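Local atomic coordinates of transposon Tn7 transposition protein tnsA (Escherichia coli, PDB entry 1T0F), a protein that cuts the 5' strands at the ends of transposon Tn7, as the metal-dependent, restriction-enzyme-like endonuclease subunit of the TnsAB transposase. Residues Y32-V38 against R57-L62; F243-N247 against D259-V265; G101-P105 against R144-K148; S10-I16 against I107-V113. One frame throughout, in Å; residues are numbered along the deposited sequence.

Contact 1 of 4, residues Y32-V38 against R57-L62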
# COMPACT_ATOMS: atom_id res chain seq x y z
N TYR A 32 -12.64 1.47 9.65
CA TYR A 32 -11.63 2.47 9.32
C TYR A 32 -11.95 3.24 8.05
O TYR A 32 -12.48 2.69 7.09
CB TYR A 32 -10.26 1.80 9.16
CG TYR A 32 -9.14 2.76 8.79
CD1 TYR A 32 -8.62 3.65 9.73
CD2 TYR A 32 -8.61 2.78 7.49
CE1 TYR A 32 -7.59 4.54 9.39
CE2 TYR A 32 -7.59 3.66 7.15
CZ TYR A 32 -7.08 4.53 8.10
OH TYR A 32 -6.04 5.38 7.77
N ILE A 33 -11.62 4.53 8.06
CA ILE A 33 -11.81 5.39 6.89
C ILE A 33 -10.45 6.07 6.69
O ILE A 33 -9.95 6.73 7.58
CB ILE A 33 -12.88 6.47 7.14
CG1 ILE A 33 -14.23 5.81 7.43
CG2 ILE A 33 -13.01 7.35 5.90
CD1 ILE A 33 -15.37 6.81 7.61
N PRO A 34 -9.83 5.91 5.51
CA PRO A 34 -8.53 6.54 5.25
C PRO A 34 -8.59 8.06 5.20
O PRO A 34 -9.61 8.64 4.82
CB PRO A 34 -8.11 5.93 3.92
CG PRO A 34 -9.43 5.76 3.22
CD PRO A 34 -10.32 5.21 4.31
N TRP A 35 -7.49 8.72 5.57
CA TRP A 35 -7.44 10.17 5.55
C TRP A 35 -7.51 10.66 4.10
O TRP A 35 -8.23 11.60 3.79
CB TRP A 35 -6.17 10.68 6.23
CG TRP A 35 -6.00 12.17 6.16
CD1 TRP A 35 -5.12 12.87 5.38
CD2 TRP A 35 -6.76 13.15 6.89
NE1 TRP A 35 -5.28 14.22 5.57
CE2 TRP A 35 -6.28 14.42 6.49
CE3 TRP A 35 -7.79 13.08 7.83
CZ2 TRP A 35 -6.80 15.62 7.01
CZ3 TRP A 35 -8.31 14.27 8.35
CH2 TRP A 35 -7.81 15.52 7.93
N LEU A 36 -6.75 10.01 3.22
CA LEU A 36 -6.74 10.36 1.80
C LEU A 36 -7.49 9.31 0.99
O LEU A 36 -7.48 8.13 1.33
CB LEU A 36 -5.30 10.42 1.28
CG LEU A 36 -4.28 11.33 1.97
CD1 LEU A 36 -2.91 11.12 1.33
CD2 LEU A 36 -4.72 12.79 1.87
N THR A 37 -8.14 9.75 -0.09
CA THR A 37 -8.88 8.85 -0.96
C THR A 37 -8.28 8.96 -2.36
O THR A 37 -7.43 9.82 -2.60
CB THR A 37 -10.37 9.25 -1.04
OG1 THR A 37 -10.50 10.48 -1.76
CG2 THR A 37 -10.93 9.43 0.36
N VAL A 38 -8.70 8.09 -3.27
CA VAL A 38 -8.17 8.12 -4.63
C VAL A 38 -8.45 9.48 -5.30
O VAL A 38 -7.86 9.80 -6.34
CB VAL A 38 -8.79 7.00 -5.51
CG1 VAL A 38 -8.39 5.64 -4.95
CG2 VAL A 38 -10.30 7.15 -5.56
N ARG A 57 -12.99 -4.20 3.48
CA ARG A 57 -13.13 -2.86 2.90
C ARG A 57 -12.56 -2.75 1.50
O ARG A 57 -11.77 -3.60 1.06
CB ARG A 57 -12.38 -1.80 3.72
CG ARG A 57 -12.87 -1.54 5.13
CD ARG A 57 -12.24 -0.24 5.69
NE ARG A 57 -10.79 -0.33 5.92
CZ ARG A 57 -9.86 0.21 5.15
NH1 ARG A 57 -10.19 0.90 4.06
NH2 ARG A 57 -8.57 0.07 5.46
N VAL A 58 -12.94 -1.67 0.81
CA VAL A 58 -12.39 -1.36 -0.50
C VAL A 58 -11.35 -0.30 -0.12
O VAL A 58 -11.71 0.78 0.37
CB VAL A 58 -13.42 -0.74 -1.46
CG1 VAL A 58 -12.70 -0.14 -2.67
CG2 VAL A 58 -14.41 -1.80 -1.93
N HIS A 59 -10.08 -0.62 -0.31
CA HIS A 59 -9.00 0.29 0.05
C HIS A 59 -8.69 1.32 -1.02
O HIS A 59 -8.97 1.11 -2.20
CB HIS A 59 -7.73 -0.49 0.38
CG HIS A 59 -7.86 -1.39 1.57
ND1 HIS A 59 -7.21 -1.15 2.76
CD2 HIS A 59 -8.60 -2.51 1.77
CE1 HIS A 59 -7.53 -2.08 3.64
NE2 HIS A 59 -8.37 -2.92 3.06
N HIS A 60 -8.08 2.42 -0.58
CA HIS A 60 -7.69 3.52 -1.46
C HIS A 60 -6.18 3.60 -1.56
O HIS A 60 -5.52 3.99 -0.60
CB HIS A 60 -8.21 4.84 -0.90
CG HIS A 60 -9.68 5.02 -1.05
ND1 HIS A 60 -10.24 5.78 -2.05
CD2 HIS A 60 -10.72 4.51 -0.34
CE1 HIS A 60 -11.56 5.73 -1.95
NE2 HIS A 60 -11.87 4.97 -0.92
N LEU A 61 -5.65 3.26 -2.72
CA LEU A 61 -4.22 3.29 -2.95
C LEU A 61 -3.96 4.37 -4.00
O LEU A 61 -4.64 4.42 -5.03
CB LEU A 61 -3.75 1.91 -3.44
CG LEU A 61 -4.26 0.79 -2.51
CD1 LEU A 61 -3.88 -0.57 -3.09
CD2 LEU A 61 -3.69 0.96 -1.12
N LEU A 62 -2.99 5.23 -3.72
CA LEU A 62 -2.69 6.35 -4.61
C LEU A 62 -1.53 6.23 -5.61
O LEU A 62 -1.12 7.23 -6.19
CB LEU A 62 -2.53 7.62 -3.77
CG LEU A 62 -3.84 8.25 -3.28
CD1 LEU A 62 -4.72 7.22 -2.57
CD2 LEU A 62 -3.51 9.41 -2.35
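His-60 and Val-38 cross at about a right angle, the imidazole lying beside the loop at 36-38. Its ND1 accepts the backbone N-H of Val-38 at 3.0 Å. The N-H...N angle is 159°, and the donor stands somewhat out of the ring plane. CG1 of Val-38 packs against the same ring nitrogen. One face of the imidazole carries Thr-37 CG2, while CD2 meets CG of Pro-34 at 4.0 Å, these two side chains again crossing steeply. This bond and the neighbours on its sides probably hold the ring's rotation.

At the other end, Tyr-32 presents the edge of its ring to a face of the Arg-57 guanidinium: Tyr-32 CD2 lies 3.4 Å from Arg-57 NH2, and the two planes are 63° apart. The arginine reaches this place because its chain bends at chi3 (-68°). His-59 NE2 lies over the opposite face of the guanidinium, and Glu-84 takes NH2 in a salt bridge and also bonds His-59. Leu-62 closes the contact with CD1 3.8 Å from Thr-37 O and CD2 against Leu-36 CD1. The carbonyl oxygen of Leu-36 is buried here with no polar partner in the model.

The loop that follows helix 13-21 is thereby laid against strand 58-61 of the hairpin with strand 48-51. Strand 79-87 receives Tyr-32 and Leu-36, and Leu-61 packs into helix 64-75, which carries the active-site residue Glu-66, whose side chain is about 4 Å from that of Leu-62.

Contact 2 of 4, residues F243-N247 against D259-V265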
# COMPACT_ATOMS: atom_id res chain seq x y z
N PHE A 243 -11.35 -9.29 -5.30
CA PHE A 243 -12.30 -10.31 -4.87
C PHE A 243 -11.65 -11.69 -4.89
O PHE A 243 -12.08 -12.60 -4.19
CB PHE A 243 -13.55 -10.26 -5.75
CG PHE A 243 -14.32 -8.99 -5.59
CD1 PHE A 243 -14.83 -8.65 -4.34
CD2 PHE A 243 -14.49 -8.12 -6.65
CE1 PHE A 243 -15.49 -7.44 -4.15
CE2 PHE A 243 -15.16 -6.91 -6.47
CZ PHE A 243 -15.66 -6.57 -5.21
N ILE A 244 -10.60 -11.82 -5.69
CA ILE A 244 -9.84 -13.05 -5.76
C ILE A 244 -8.39 -12.69 -5.48
O ILE A 244 -7.88 -11.73 -6.04
CB ILE A 244 -9.91 -13.69 -7.17
CG1 ILE A 244 -11.36 -14.07 -7.50
CG2 ILE A 244 -9.01 -14.92 -7.24
CD1 ILE A 244 -11.53 -14.61 -8.91
N LYS A 245 -7.75 -13.43 -4.58
CA LYS A 245 -6.35 -13.20 -4.30
C LYS A 245 -5.63 -14.52 -4.60
O LYS A 245 -6.24 -15.59 -4.57
CB LYS A 245 -6.13 -12.75 -2.85
CG LYS A 245 -6.77 -13.62 -1.81
CD LYS A 245 -7.00 -12.84 -0.51
CE LYS A 245 -5.74 -12.68 0.32
NZ LYS A 245 -6.04 -12.07 1.65
N PHE A 246 -4.34 -14.44 -4.91
CA PHE A 246 -3.59 -15.64 -5.25
C PHE A 246 -2.17 -15.59 -4.71
O PHE A 246 -1.81 -14.66 -4.00
CB PHE A 246 -3.56 -15.81 -6.77
CG PHE A 246 -2.84 -14.70 -7.49
CD1 PHE A 246 -3.41 -13.44 -7.62
CD2 PHE A 246 -1.58 -14.93 -8.05
CE1 PHE A 246 -2.74 -12.41 -8.30
CE2 PHE A 246 -0.90 -13.92 -8.74
CZ PHE A 246 -1.48 -12.65 -8.86
N ASN A 247 -1.37 -16.59 -5.04
CA ASN A 247 0.02 -16.60 -4.59
C ASN A 247 0.80 -15.66 -5.50
O ASN A 247 1.34 -16.08 -6.53
CB ASN A 247 0.61 -18.02 -4.65
CG ASN A 247 2.00 -18.08 -4.06
OD1 ASN A 247 2.54 -17.08 -3.60
ND2 ASN A 247 2.60 -19.27 -4.07
N ASP A 259 -4.50 -22.32 -5.14
CA ASP A 259 -3.76 -21.13 -4.72
C ASP A 259 -4.64 -19.88 -4.73
O ASP A 259 -4.26 -18.84 -4.19
CB ASP A 259 -2.55 -20.87 -5.62
CG ASP A 259 -1.44 -21.87 -5.41
OD1 ASP A 259 -1.14 -22.20 -4.25
OD2 ASP A 259 -0.84 -22.31 -6.42
N LEU A 260 -5.80 -19.97 -5.37
CA LEU A 260 -6.69 -18.82 -5.42
C LEU A 260 -7.68 -18.84 -4.28
O LEU A 260 -8.26 -19.89 -3.96
CB LEU A 260 -7.44 -18.78 -6.76
CG LEU A 260 -6.72 -18.10 -7.92
CD1 LEU A 260 -5.44 -18.84 -8.26
CD2 LEU A 260 -7.64 -18.06 -9.12
N CYS A 261 -7.86 -17.69 -3.66
CA CYS A 261 -8.81 -17.55 -2.56
C CYS A 261 -9.91 -16.65 -3.10
O CYS A 261 -9.65 -15.51 -3.50
CB CYS A 261 -8.15 -16.90 -1.35
SG CYS A 261 -9.25 -16.70 0.06
N ILE A 262 -11.14 -17.17 -3.13
CA ILE A 262 -12.27 -16.42 -3.65
C ILE A 262 -13.22 -16.02 -2.54
O ILE A 262 -13.63 -16.84 -1.73
CB ILE A 262 -13.06 -17.25 -4.68
CG1 ILE A 262 -12.14 -17.62 -5.85
CG2 ILE A 262 -14.26 -16.47 -5.16
CD1 ILE A 262 -12.84 -18.39 -6.95
N SER A 263 -13.55 -14.73 -2.50
CA SER A 263 -14.44 -14.20 -1.48
C SER A 263 -15.91 -14.33 -1.87
O SER A 263 -16.27 -14.19 -3.04
CB SER A 263 -14.11 -12.73 -1.23
OG SER A 263 -14.24 -11.99 -2.43
N GLN A 264 -16.75 -14.61 -0.87
CA GLN A 264 -18.19 -14.74 -1.07
C GLN A 264 -18.75 -13.36 -0.73
O GLN A 264 -18.83 -13.01 0.44
CB GLN A 264 -18.81 -15.73 -0.08
CG GLN A 264 -18.27 -17.14 -0.11
CD GLN A 264 -18.92 -18.01 0.96
OE1 GLN A 264 -20.15 -18.16 0.97
NE2 GLN A 264 -18.12 -18.56 1.85
N VAL A 265 -19.12 -12.59 -1.74
CA VAL A 265 -19.63 -11.26 -1.46
C VAL A 265 -21.06 -11.05 -1.91
O VAL A 265 -21.53 -11.66 -2.87
CB VAL A 265 -18.76 -10.17 -2.10
CG1 VAL A 265 -17.33 -10.28 -1.61
CG2 VAL A 265 -18.81 -10.28 -3.62
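Ser-263 meets Phe-243 along its whole short side chain. Its CB lies 3.6 Å from Phe-243 O, and OG, placed between the backbone N and the carbonyl carbon (chi1 58°), turns back to donate to that same oxygen at 2.9 Å, in the carbonyl plane and on a lone pair. The hydroxyl also sits at the edge of the Phe-243 ring, near its plane. The backbone N of Ser-263 is a second donor to Phe-243 O, approaching nearly end-on to the C=O, so two bonds from one residue grip the oxygen. An alanine at Ser-263 is likely to leave Phe-243 O with the backbone donor alone from this residue and to open a small gap beside the ring edge.

Farther along, Lys-245 and Cys-261 form an antiparallel hydrogen-bonded pair: Lys-245 N donates to Cys-261 O, and Cys-261 N to Lys-245 O at 2.8 Å. Above this pair the Lys-245 CG packs on Cys-261 CB at 3.6 Å, and the amine at the chain's end goes to a salt bridge with Glu-74. The opposite face of the two strands is apolar. Ile-244 and Ile-262, a non-hydrogen-bonded pair, lie side by side with their CG1 atoms 4.0 Å apart; Ile-244 CG2 touches Leu-260 CD2, and Leu-260 CD1 meets Phe-246 CB.

This two-stranded ribbon of 244-245 and 261-262 lies on the C-terminal helices: Ile-244 packs on helix 230-240, Ile-262 on helix 198-207, and Phe-243 and Val-265 on helices 192-195 and 198-207.

Contact 3 of 4, residues G101-P105 against R144-K148; sequences GIKHP and RTLEK
Arg-144 lays its guanidinium edge-on against the chain at Lys-103 and Pro-105, with NH2 3.5 Å from Pro-105 CA. Both terminal nitrogens grip one atom, Lys-103 O. NH1 arrives in the carbonyl plane on a lone pair at 2.9 Å, whereas NH2 comes from above that plane at 2.8 Å. The oxygen itself lies in the guanidinium plane, 3° out of it. NH1 also bonds Glu-147 OE1 at 2.8 Å, a salt bridge one helical turn on which, with the two bonds to Lys-103 O, probably fixes how the guanidinium is turned. NE hydrogen-bonds a bound malonic acid, probably from the crystallisation liquor, whose pocket includes Pro-105, Ile-107 and Lys-148. The pocket may mark a site for an anion such as a DNA phosphate; the loop belongs to a region assigned by similarity as a DNA-binding helix-turn-helix. A water accepts from Lys-103 N and donates weakly to Glu-147 OE2.

Ile-102 and Glu-147 lie alongside, running opposite ways, with Ile-102 CD1 3.4 Å from Glu-147 O. Pro-105 CG likewise passes Lys-148 CD at 3.9 Å.

Gly-101 closes helix 90-100 with a Schellman motif, and the loop runs on to strand 106-107 along helix 143-159, where Ile-102 and Pro-105 also touch Leu-151.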
# COMPACT_ATOMS: atom_id res chain seq x y z
N GLY A 101 13.77 21.43 13.69
CA GLY A 101 14.24 22.49 12.81
C GLY A 101 13.85 22.25 11.37
O GLY A 101 14.63 22.49 10.45
N ILE A 102 12.62 21.77 11.17
CA ILE A 102 12.09 21.49 9.85
C ILE A 102 10.79 22.27 9.67
O ILE A 102 9.97 22.31 10.58
CB ILE A 102 11.76 19.98 9.68
CG1 ILE A 102 13.05 19.16 9.73
CG2 ILE A 102 11.01 19.75 8.38
CD1 ILE A 102 12.83 17.66 9.59
N LYS A 103 10.60 22.88 8.51
CA LYS A 103 9.37 23.61 8.25
C LYS A 103 8.25 22.58 8.08
O LYS A 103 8.33 21.72 7.20
CB LYS A 103 9.50 24.44 6.96
CG LYS A 103 8.22 25.14 6.52
CD LYS A 103 8.10 26.56 7.08
CE LYS A 103 8.10 26.59 8.60
NZ LYS A 103 7.99 27.99 9.11
N HIS A 104 7.22 22.66 8.90
CA HIS A 104 6.12 21.72 8.79
C HIS A 104 5.42 21.84 7.43
O HIS A 104 5.29 22.95 6.90
CB HIS A 104 5.09 21.96 9.90
CG HIS A 104 3.99 20.95 9.94
ND1 HIS A 104 3.95 19.93 10.85
CD2 HIS A 104 2.90 20.80 9.15
CE1 HIS A 104 2.88 19.18 10.63
NE2 HIS A 104 2.22 19.69 9.61
N PRO A 105 5.00 20.71 6.84
CA PRO A 105 4.31 20.70 5.55
C PRO A 105 3.19 21.73 5.52
O PRO A 105 2.34 21.77 6.42
CB PRO A 105 3.80 19.27 5.44
CG PRO A 105 4.94 18.50 6.06
CD PRO A 105 5.27 19.33 7.29
N ARG A 144 13.67 17.97 0.43
CA ARG A 144 12.38 18.19 1.10
C ARG A 144 11.71 16.85 1.41
O ARG A 144 11.08 16.69 2.46
CB ARG A 144 11.46 19.04 0.23
CG ARG A 144 10.10 19.32 0.87
CD ARG A 144 10.26 19.89 2.28
NE ARG A 144 8.98 20.32 2.86
CZ ARG A 144 8.84 20.76 4.10
NH1 ARG A 144 9.89 20.82 4.91
NH2 ARG A 144 7.65 21.15 4.54
N THR A 145 11.84 15.88 0.51
CA THR A 145 11.24 14.56 0.74
C THR A 145 11.87 13.98 2.00
O THR A 145 11.17 13.44 2.86
CB THR A 145 11.48 13.61 -0.44
OG1 THR A 145 10.78 14.10 -1.58
CG2 THR A 145 10.98 12.20 -0.11
N LEU A 146 13.19 14.11 2.11
CA LEU A 146 13.93 13.62 3.27
C LEU A 146 13.50 14.35 4.55
O LEU A 146 13.44 13.74 5.61
CB LEU A 146 15.44 13.77 3.06
CG LEU A 146 16.10 12.86 2.01
CD1 LEU A 146 17.58 13.21 1.88
CD2 LEU A 146 15.94 11.39 2.40
N GLU A 147 13.22 15.65 4.45
CA GLU A 147 12.79 16.38 5.65
C GLU A 147 11.44 15.84 6.13
O GLU A 147 11.24 15.64 7.33
CB GLU A 147 12.62 17.88 5.37
CG GLU A 147 13.89 18.63 5.05
CD GLU A 147 13.64 20.13 4.94
OE1 GLU A 147 12.65 20.52 4.29
OE2 GLU A 147 14.43 20.91 5.51
N LYS A 148 10.52 15.61 5.21
CA LYS A 148 9.21 15.11 5.58
C LYS A 148 9.29 13.68 6.11
O LYS A 148 8.54 13.30 7.00
CB LYS A 148 8.25 15.21 4.40
CG LYS A 148 7.84 16.65 4.10
CD LYS A 148 6.73 16.75 3.07
CE LYS A 148 7.21 16.36 1.69
NZ LYS A 148 6.08 16.36 0.71
O HOH W 1 12.32 22.91 6.17

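Contact 4 of 4, residues S10-I16 against I107-V113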
# COMPACT_ATOMS: atom_id res chain seq x y z
N SER A 10 -3.98 18.88 -1.84
CA SER A 10 -3.88 19.83 -0.74
C SER A 10 -5.27 20.18 -0.21
O SER A 10 -6.24 20.25 -0.96
CB SER A 10 -3.17 21.11 -1.20
OG SER A 10 -3.94 21.79 -2.18
N PHE A 11 -5.36 20.39 1.10
CA PHE A 11 -6.63 20.71 1.74
C PHE A 11 -6.59 22.09 2.38
O PHE A 11 -5.53 22.59 2.76
CB PHE A 11 -6.96 19.68 2.84
CG PHE A 11 -7.17 18.28 2.32
CD1 PHE A 11 -6.82 17.19 3.11
CD2 PHE A 11 -7.73 18.06 1.07
CE1 PHE A 11 -7.02 15.89 2.65
CE2 PHE A 11 -7.93 16.76 0.60
CZ PHE A 11 -7.58 15.67 1.40
N SER A 12 -7.77 22.69 2.50
CA SER A 12 -7.93 23.99 3.12
C SER A 12 -8.24 23.74 4.60
O SER A 12 -8.46 22.59 4.99
CB SER A 12 -9.09 24.75 2.48
OG SER A 12 -10.29 24.02 2.63
N GLU A 13 -8.26 24.79 5.40
CA GLU A 13 -8.55 24.63 6.82
C GLU A 13 -9.93 24.01 7.04
O GLU A 13 -10.10 23.16 7.92
CB GLU A 13 -8.45 25.97 7.55
CG GLU A 13 -7.03 26.49 7.67
CD GLU A 13 -6.24 25.79 8.77
OE1 GLU A 13 -6.45 24.58 8.99
OE2 GLU A 13 -5.41 26.46 9.41
N VAL A 14 -10.91 24.42 6.25
CA VAL A 14 -12.26 23.88 6.39
C VAL A 14 -12.32 22.43 5.92
O VAL A 14 -13.03 21.61 6.51
CB VAL A 14 -13.31 24.71 5.61
CG1 VAL A 14 -13.40 26.11 6.19
CG2 VAL A 14 -12.94 24.75 4.13
N GLN A 15 -11.57 22.11 4.86
CA GLN A 15 -11.54 20.75 4.34
C GLN A 15 -10.96 19.80 5.39
O GLN A 15 -11.43 18.68 5.57
CB GLN A 15 -10.69 20.67 3.07
CG GLN A 15 -11.35 21.24 1.83
CD GLN A 15 -10.47 21.10 0.61
OE1 GLN A 15 -9.35 21.61 0.58
NE2 GLN A 15 -10.97 20.42 -0.42
N ILE A 16 -9.92 20.27 6.07
CA ILE A 16 -9.26 19.49 7.10
C ILE A 16 -10.22 19.26 8.26
O ILE A 16 -10.45 18.12 8.66
CB ILE A 16 -7.99 20.21 7.61
CG1 ILE A 16 -6.92 20.18 6.52
CG2 ILE A 16 -7.49 19.57 8.90
CD1 ILE A 16 -5.65 20.95 6.88
N ILE A 107 0.65 24.25 2.60
CA ILE A 107 0.25 24.64 1.26
C ILE A 107 -0.61 25.89 1.38
O ILE A 107 -1.61 25.90 2.08
CB ILE A 107 -0.59 23.54 0.57
CG1 ILE A 107 0.24 22.27 0.40
CG2 ILE A 107 -1.07 24.04 -0.78
CD1 ILE A 107 1.39 22.41 -0.56
N ARG A 108 -0.19 26.96 0.70
CA ARG A 108 -0.91 28.23 0.73
C ARG A 108 -1.21 28.67 2.16
O ARG A 108 -2.34 29.02 2.48
CB ARG A 108 -2.21 28.14 -0.07
CG ARG A 108 -2.02 27.66 -1.49
CD ARG A 108 -3.15 28.13 -2.39
NE ARG A 108 -3.00 29.54 -2.74
CZ ARG A 108 -3.96 30.45 -2.63
NH1 ARG A 108 -5.16 30.11 -2.17
NH2 ARG A 108 -3.72 31.71 -2.97
N GLY A 109 -0.19 28.64 3.00
CA GLY A 109 -0.34 29.05 4.39
C GLY A 109 -1.11 28.12 5.31
O GLY A 109 -1.29 28.42 6.49
N VAL A 110 -1.56 26.98 4.78
CA VAL A 110 -2.31 26.04 5.60
C VAL A 110 -1.47 24.81 5.93
O VAL A 110 -1.05 24.08 5.04
CB VAL A 110 -3.59 25.58 4.87
CG1 VAL A 110 -4.37 24.59 5.73
CG2 VAL A 110 -4.46 26.79 4.54
N ASP A 111 -1.20 24.60 7.22
CA ASP A 111 -0.42 23.43 7.62
C ASP A 111 -1.21 22.21 7.19
O ASP A 111 -2.42 22.13 7.43
CB ASP A 111 -0.19 23.42 9.14
CG ASP A 111 0.93 24.36 9.57
OD1 ASP A 111 1.55 25.01 8.70
OD2 ASP A 111 1.19 24.44 10.78
N GLN A 112 -0.53 21.27 6.55
CA GLN A 112 -1.18 20.07 6.06
C GLN A 112 -1.07 18.91 7.04
O GLN A 112 -0.14 18.83 7.83
CB GLN A 112 -0.57 19.66 4.71
CG GLN A 112 -0.75 20.69 3.60
CD GLN A 112 -2.21 20.95 3.27
OE1 GLN A 112 -2.89 20.10 2.69
NE2 GLN A 112 -2.71 22.12 3.64
N VAL A 113 -2.06 18.02 6.99
CA VAL A 113 -2.05 16.85 7.85
C VAL A 113 -1.17 15.82 7.15
O VAL A 113 -1.41 15.48 5.99
CB VAL A 113 -3.46 16.26 8.01
CG1 VAL A 113 -3.39 14.94 8.80
CG2 VAL A 113 -4.36 17.27 8.74
O HOH W 2 -4.34 24.73 1.21
O HOH W 3 -4.09 23.14 9.36
O HOH W 4 -2.62 26.00 9.28
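With CG anti to the carbonyl carbon (chi1 -62°) and the chain bent at chi2 (-62°), Gln-112 folds back so that its amide faces the backbone of Phe-11. OE1 accepts from Phe-11 N at 3.0 Å, almost straight at 176° though tilted from the amide plane, and NE2 donates to Phe-11 O at the same length. NE2 further donates to Val-110 O, from the face opposite that used by Ile-107 N. Together these three bonds probably fix the amide's rotation. A lysine in place of Gln-112 would probably leave Phe-11 N without its acceptor and the paired grip on the Phe-11 backbone broken.

Apolar packing and water bridges surround this pairing. The ends of Ile-16 and Val-110 meet, CD1 to CG1, at 4.0 Å; Ile-16 CG2 packs alongside Val-113 CG2. Ser-10 CB lies on Ile-107 CG2 at 3.6 Å. Two waters link the Glu-13 carboxylate to Asp-111 O and N, and a third joins Phe-11 O to Ile-107 O.

Ser-12 is the N-cap of helix 13-21, forming a capping box with Gln-15. The helix start rests against strand 110-111 and the chain after it, beyond the type I' turn from strand 106-107, while Phe-11 and Val-113 face the 32-38 loop at Leu-36 and Trp-35.

In the fold
Contact 1 lies nearest the middle of the chain and is partly buried, mixing one backbone-to-histidine bond with apolar and charged neighbours close to the catalytic residues. Contact 3 is also partly buried but lies far from the centre; its chemistry is an arginine gripping a backbone carbonyl, with the salt bridge inside the helix. Contacts 2 and 4 are surface contacts on opposite sides of the centre: the former pairs strands backbone to backbone, the latter uses a side-chain amide and waters. Contacts 3 and 4 share the 101-113 region, joined by Pro-105 O to Gln-112 N, while Trp-35 ties contact 1 to contact 4. Contact 2 touches none of the others, though contact 1 comes within about 6 Å at the nearest atoms.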